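Local coordinates for protein putative short-chain dehydrogenase/reductase (Corynebacterium glutamicum, PDB 3E9N) that probably works as an NAD(P)-dependent oxidoreductase of the short-chain dehydrogenase/reductase family, perhaps an acetoacetyl-CoA reductase, though its substrate is not established, at residues 118-132 with 160-174. Sequence-based numbering, arbitrary orientation.
Sequences LPALRAASGCVIYIN and FRKEEANNGIRVSTV
Strands 127-131 and 170-174 lie side by side and parallel in the Rossmann-type sheet, C127 level with R170 and I131 with V174, and the helices that lead into them are joined at their C-terminal regions by a salt bridge. They form a worked example of a beta-alpha-beta crossover, in which helix 144-164 carries the chain from one strand to the next. The backbone ladder runs from R170 N bonded to G126 O (3.0 Å) through V128, S172, Y130 and V174 to N132 N on V174 O (3.0 Å).

On the face of V128, Y130 and V171, where helices 95-124 and 144-164 pack, Y130 reaches past its own strand. With CG beside the backbone N (chi1 -56°), its ring meets V171 CG1 in plane at the edge, CE2 being 3.5 Å away, while its OH comes 3.4 Å from F160 CD2. V128 CG2 touches the edge of the F160 ring, and I169 CD1 packs against both L118 CD1 and L121 CB, 3.7 Å from each. On the other face, where helix 203-214 packs, I129 CG2 meets V174 CG2, and the R170 guanidinium binds the carbonyls of A216 and T220.

Near the C-terminal turns, R122, extended from CG to NE, forms a two-nitrogen, side-on salt bridge with E164: NH2 meets the syn lone pair of OE2 almost straight (3.0 Å, 172°), and NE reaches OE1. N167 ND2 donates a hydrogen bond to OE1 from the opposite face of the carboxylate, at 2.7 Å. Both oxygens of the buried carboxylate are thus satisfied and its rotation is fixed, an arrangement that would be expected to favour the ionised form and that links the last turns of helices 95-124 and 144-164 next to the start of the paired strands.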
loop_
_atom_site.group_PDB
_atom_site.type_symbol
_atom_site.label_atom_id
_atom_site.label_comp_id
_atom_site.label_asym_id
_atom_site.label_seq_id
_atom_site.Cartn_x
_atom_site.Cartn_y
_atom_site.Cartn_z
ATOM N N LEU A 118 28.453 3.823 -2.659
ATOM C CA LEU A 118 28.258 3.005 -1.461
ATOM C C LEU A 118 29.394 3.040 -0.399
ATOM O O LEU A 118 29.118 3.137 0.806
ATOM C CB LEU A 118 27.914 1.549 -1.842
ATOM C CG LEU A 118 27.125 0.759 -0.810
ATOM C CD1 LEU A 118 25.926 1.587 -0.296
ATOM C CD2 LEU A 118 26.623 -0.510 -1.398
ATOM N N PRO A 119 30.662 2.884 -0.818
ATOM C CA PRO A 119 31.725 2.791 0.211
ATOM C C PRO A 119 31.838 4.055 1.015
ATOM O O PRO A 119 32.057 4.005 2.223
ATOM C CB PRO A 119 33.010 2.596 -0.628
ATOM C CG PRO A 119 32.529 1.788 -1.836
ATOM C CD PRO A 119 31.111 2.347 -2.135
ATOM N N ALA A 120 31.717 5.176 0.316
ATOM C CA ALA A 120 31.744 6.471 0.944
ATOM C C ALA A 120 30.483 6.736 1.801
ATOM O O ALA A 120 30.532 7.529 2.747
ATOM C CB ALA A 120 31.892 7.553 -0.126
ATOM N N LEU A 121 29.350 6.139 1.429
ATOM C CA LEU A 121 28.104 6.379 2.139
ATOM C C LEU A 121 28.184 5.632 3.489
ATOM O O LEU A 121 27.762 6.153 4.504
ATOM C CB LEU A 121 26.889 5.863 1.346
ATOM C CG LEU A 121 26.445 6.697 0.166
ATOM C CD1 LEU A 121 25.474 5.912 -0.809
ATOM C CD2 LEU A 121 25.906 8.072 0.545
ATOM N N ARG A 122 28.721 4.414 3.453
ATOM C CA ARG A 122 28.905 3.594 4.619
ATOM C C ARG A 122 29.896 4.231 5.535
ATOM O O ARG A 122 29.649 4.317 6.743
ATOM C CB ARG A 122 29.445 2.243 4.200
ATOM C CG ARG A 122 28.375 1.368 3.596
ATOM C CD ARG A 122 28.940 0.044 3.199
ATOM N NE ARG A 122 27.939 -0.799 2.561
ATOM C CZ ARG A 122 28.198 -2.029 2.128
ATOM N NH1 ARG A 122 29.414 -2.528 2.282
ATOM N NH2 ARG A 122 27.250 -2.767 1.561
ATOM N N ALA A 123 31.003 4.700 4.956
ATOM C CA ALA A 123 32.050 5.359 5.709
ATOM C C ALA A 123 31.537 6.555 6.489
ATOM O O ALA A 123 32.031 6.804 7.560
ATOM C CB ALA A 123 33.249 5.816 4.758
ATOM N N ALA A 124 30.609 7.320 5.914
ATOM C CA ALA A 124 30.077 8.507 6.581
ATOM C C ALA A 124 28.793 8.232 7.339
ATOM O O ALA A 124 28.249 9.141 7.968
ATOM C CB ALA A 124 29.839 9.677 5.566
ATOM N N SER A 125 28.302 6.994 7.295
ATOM C CA SER A 125 26.912 6.699 7.664
ATOM C C SER A 125 25.873 7.680 7.039
ATOM O O SER A 125 25.026 8.240 7.744
ATOM C CB SER A 125 26.755 6.677 9.194
ATOM O OG SER A 125 27.543 5.654 9.740
ATOM N N GLY A 126 25.956 7.899 5.739
ATOM C CA GLY A 126 25.197 8.973 5.108
ATOM C C GLY A 126 23.715 8.710 4.911
ATOM O O GLY A 126 23.169 7.631 5.232
ATOM N N CYS A 127 23.050 9.715 4.370
ATOM C CA CYS A 127 21.625 9.647 4.071
ATOM C C CYS A 127 21.440 9.690 2.575
ATOM O O CYS A 127 22.018 10.571 1.923
ATOM C CB CYS A 127 20.928 10.885 4.609
ATOM S SG CYS A 127 20.946 10.978 6.334
ATOM N N VAL A 128 20.635 8.770 2.048
ATOM C CA VAL A 128 20.291 8.733 0.642
ATOM C C VAL A 128 18.808 9.098 0.524
ATOM O O VAL A 128 17.944 8.456 1.107
ATOM C CB VAL A 128 20.569 7.317 -0.021
ATOM C CG1 VAL A 128 20.177 7.317 -1.527
ATOM C CG2 VAL A 128 22.012 6.953 0.100
ATOM N N ILE A 129 18.512 10.156 -0.212
ATOM C CA ILE A 129 17.156 10.571 -0.335
ATOM C C ILE A 129 16.726 10.504 -1.783
ATOM O O ILE A 129 17.404 11.058 -2.641
ATOM C CB ILE A 129 16.960 11.982 0.204
ATOM C CG1 ILE A 129 17.241 11.988 1.718
ATOM C CG2 ILE A 129 15.513 12.437 -0.079
ATOM C CD1 ILE A 129 17.790 13.272 2.242
ATOM N N TYR A 130 15.622 9.814 -2.058
ATOM C CA TYR A 130 15.045 9.749 -3.421
ATOM C C TYR A 130 13.865 10.699 -3.528
ATOM O O TYR A 130 13.062 10.774 -2.576
ATOM C CB TYR A 130 14.579 8.331 -3.728
ATOM C CG TYR A 130 15.646 7.245 -3.596
ATOM C CD1 TYR A 130 16.490 6.952 -4.639
ATOM C CD2 TYR A 130 15.775 6.489 -2.416
ATOM C CE1 TYR A 130 17.450 5.936 -4.505
ATOM C CE2 TYR A 130 16.721 5.484 -2.274
ATOM C CZ TYR A 130 17.543 5.209 -3.314
ATOM O OH TYR A 130 18.525 4.245 -3.184
ATOM N N ILE A 131 13.781 11.470 -4.623
ATOM C CA ILE A 131 12.616 12.283 -4.883
ATOM C C ILE A 131 11.802 11.521 -5.864
ATOM O O ILE A 131 12.226 11.353 -7.002
ATOM C CB ILE A 131 12.928 13.604 -5.544
ATOM C CG1 ILE A 131 14.040 14.327 -4.805
ATOM C CG2 ILE A 131 11.682 14.509 -5.538
ATOM C CD1 ILE A 131 13.596 14.919 -3.572
ATOM N N ASN A 132 10.637 11.055 -5.425
ATOM C CA ASN A 132 9.751 10.187 -6.231
ATOM C C ASN A 132 8.533 10.925 -6.844
ATOM O O ASN A 132 8.694 11.658 -7.832
ATOM C CB ASN A 132 9.247 8.994 -5.372
ATOM C CG ASN A 132 8.827 7.804 -6.204
ATOM O OD1 ASN A 132 8.734 7.885 -7.445
ATOM N ND2 ASN A 132 8.590 6.674 -5.533
ATOM N N PHE A 160 16.798 -1.266 -0.621
ATOM C CA PHE A 160 18.085 -0.650 -0.368
ATOM C C PHE A 160 18.215 -0.310 1.123
ATOM O O PHE A 160 19.227 -0.656 1.781
ATOM C CB PHE A 160 18.214 0.620 -1.227
ATOM C CG PHE A 160 19.568 1.245 -1.173
ATOM C CD1 PHE A 160 20.661 0.592 -1.708
ATOM C CD2 PHE A 160 19.757 2.486 -0.572
ATOM C CE1 PHE A 160 21.927 1.177 -1.647
ATOM C CE2 PHE A 160 21.023 3.082 -0.518
ATOM C CZ PHE A 160 22.107 2.445 -1.055
ATOM N N ARG A 161 17.202 0.391 1.643
ATOM C CA ARG A 161 17.115 0.678 3.080
ATOM C C ARG A 161 17.363 -0.552 3.918
ATOM O O ARG A 161 18.169 -0.491 4.835
ATOM C CB ARG A 161 15.765 1.338 3.467
ATOM C CG ARG A 161 15.604 1.592 4.977
ATOM C CD ARG A 161 14.269 2.180 5.321
ATOM N NE ARG A 161 14.021 3.402 4.562
ATOM C CZ ARG A 161 13.149 3.470 3.559
ATOM N NH1 ARG A 161 12.441 2.374 3.225
ATOM N NH2 ARG A 161 12.947 4.628 2.925
ATOM N N LYS A 162 16.709 -1.666 3.589
ATOM C CA LYS A 162 16.869 -2.906 4.380
ATOM C C LYS A 162 18.249 -3.491 4.198
ATOM O O LYS A 162 18.826 -4.011 5.144
ATOM C CB LYS A 162 15.853 -3.997 4.000
ATOM C CG LYS A 162 14.357 -3.640 4.125
ATOM C CD LYS A 162 13.476 -4.644 3.286
ATOM C CE LYS A 162 13.732 -4.495 1.734
ATOM N NZ LYS A 162 12.683 -5.062 0.767
ATOM N N GLU A 163 18.773 -3.443 2.977
ATOM C CA GLU A 163 20.138 -3.867 2.751
ATOM C C GLU A 163 21.165 -3.064 3.566
ATOM O O GLU A 163 22.176 -3.609 3.978
ATOM C CB GLU A 163 20.491 -3.767 1.273
ATOM C CG GLU A 163 20.203 -5.012 0.462
ATOM C CD GLU A 163 20.666 -4.885 -0.983
ATOM O OE1 GLU A 163 21.057 -3.772 -1.407
ATOM O OE2 GLU A 163 20.636 -5.900 -1.721
ATOM N N GLU A 164 20.930 -1.764 3.783
ATOM C CA GLU A 164 22.012 -0.933 4.322
ATOM C C GLU A 164 21.836 -0.391 5.733
ATOM O O GLU A 164 22.744 0.289 6.222
ATOM C CB GLU A 164 22.329 0.215 3.368
ATOM C CG GLU A 164 22.835 -0.279 2.010
ATOM C CD GLU A 164 24.163 -1.004 2.131
ATOM O OE1 GLU A 164 24.958 -0.664 3.045
ATOM O OE2 GLU A 164 24.417 -1.913 1.321
ATOM N N ALA A 165 20.692 -0.656 6.385
ATOM C CA ALA A 165 20.445 -0.094 7.743
ATOM C C ALA A 165 21.573 -0.398 8.731
ATOM O O ALA A 165 22.042 0.505 9.435
ATOM C CB ALA A 165 19.102 -0.560 8.307
ATOM N N ASN A 166 22.011 -1.660 8.769
ATOM C CA ASN A 166 23.144 -2.070 9.625
ATOM C C ASN A 166 24.472 -1.358 9.364
ATOM O O ASN A 166 25.365 -1.317 10.229
ATOM C CB ASN A 166 23.358 -3.586 9.552
ATOM C CG ASN A 166 22.326 -4.331 10.358
ATOM O OD1 ASN A 166 21.418 -4.949 9.792
ATOM N ND2 ASN A 166 22.399 -4.204 11.698
ATOM N N ASN A 167 24.616 -0.790 8.173
ATOM C CA ASN A 167 25.851 -0.100 7.899
ATOM C C ASN A 167 25.803 1.354 8.235
ATOM O O ASN A 167 26.777 2.064 7.971
ATOM C CB ASN A 167 26.251 -0.303 6.470
ATOM C CG ASN A 167 26.411 -1.754 6.153
ATOM O OD1 ASN A 167 27.018 -2.492 6.939
ATOM N ND2 ASN A 167 25.823 -2.200 5.047
ATOM N N GLY A 168 24.684 1.812 8.813
ATOM C CA GLY A 168 24.640 3.187 9.263
ATOM C C GLY A 168 24.021 4.090 8.227
ATOM O O GLY A 168 23.898 5.306 8.461
ATOM N N ILE A 169 23.625 3.522 7.087
ATOM C CA ILE A 169 22.999 4.320 6.038
ATOM C C ILE A 169 21.499 4.519 6.251
ATOM O O ILE A 169 20.763 3.572 6.575
ATOM C CB ILE A 169 23.240 3.719 4.637
ATOM C CG1 ILE A 169 24.753 3.701 4.316
ATOM C CG2 ILE A 169 22.408 4.472 3.559
ATOM C CD1 ILE A 169 25.105 3.076 2.985
ATOM N N ARG A 170 21.055 5.768 6.106
ATOM C CA ARG A 170 19.656 6.066 6.165
ATOM C C ARG A 170 19.136 6.313 4.762
ATOM O O ARG A 170 19.825 6.905 3.893
ATOM C CB ARG A 170 19.377 7.248 7.122
ATOM C CG ARG A 170 19.925 6.967 8.562
ATOM C CD ARG A 170 19.418 7.978 9.580
ATOM N NE ARG A 170 20.005 9.313 9.441
ATOM C CZ ARG A 170 19.810 10.330 10.291
ATOM N NH1 ARG A 170 19.030 10.205 11.381
ATOM N NH2 ARG A 170 20.399 11.490 10.044
ATOM N N VAL A 171 17.922 5.820 4.521
ATOM C CA VAL A 171 17.344 5.888 3.214
ATOM C C VAL A 171 15.961 6.500 3.349
ATOM O O VAL A 171 15.188 6.113 4.212
ATOM C CB VAL A 171 17.273 4.528 2.568
ATOM C CG1 VAL A 171 16.732 4.679 1.138
ATOM C CG2 VAL A 171 18.664 3.900 2.498
ATOM N N SER A 172 15.667 7.475 2.492
ATOM C CA SER A 172 14.442 8.189 2.588
ATOM C C SER A 172 13.852 8.559 1.227
ATOM O O SER A 172 14.576 8.800 0.255
ATOM C CB SER A 172 14.652 9.419 3.455
ATOM O OG SER A 172 13.417 10.091 3.607
ATOM N N THR A 173 12.520 8.589 1.170
ATOM C CA THR A 173 11.832 8.982 -0.025
ATOM C C THR A 173 10.966 10.164 0.248
ATOM O O THR A 173 10.135 10.160 1.126
ATOM C CB THR A 173 10.908 7.879 -0.544
ATOM O OG1 THR A 173 10.022 7.515 0.524
ATOM C CG2 THR A 173 11.712 6.670 -0.945
ATOM N N VAL A 174 11.141 11.196 -0.527
ATOM C CA VAL A 174 10.290 12.309 -0.413
ATOM C C VAL A 174 9.381 12.173 -1.610
ATOM O O VAL A 174 9.875 12.121 -2.730
ATOM C CB VAL A 174 11.125 13.616 -0.440
ATOM C CG1 VAL A 174 10.211 14.846 -0.608
ATOM C CG2 VAL A 174 11.998 13.685 0.839
#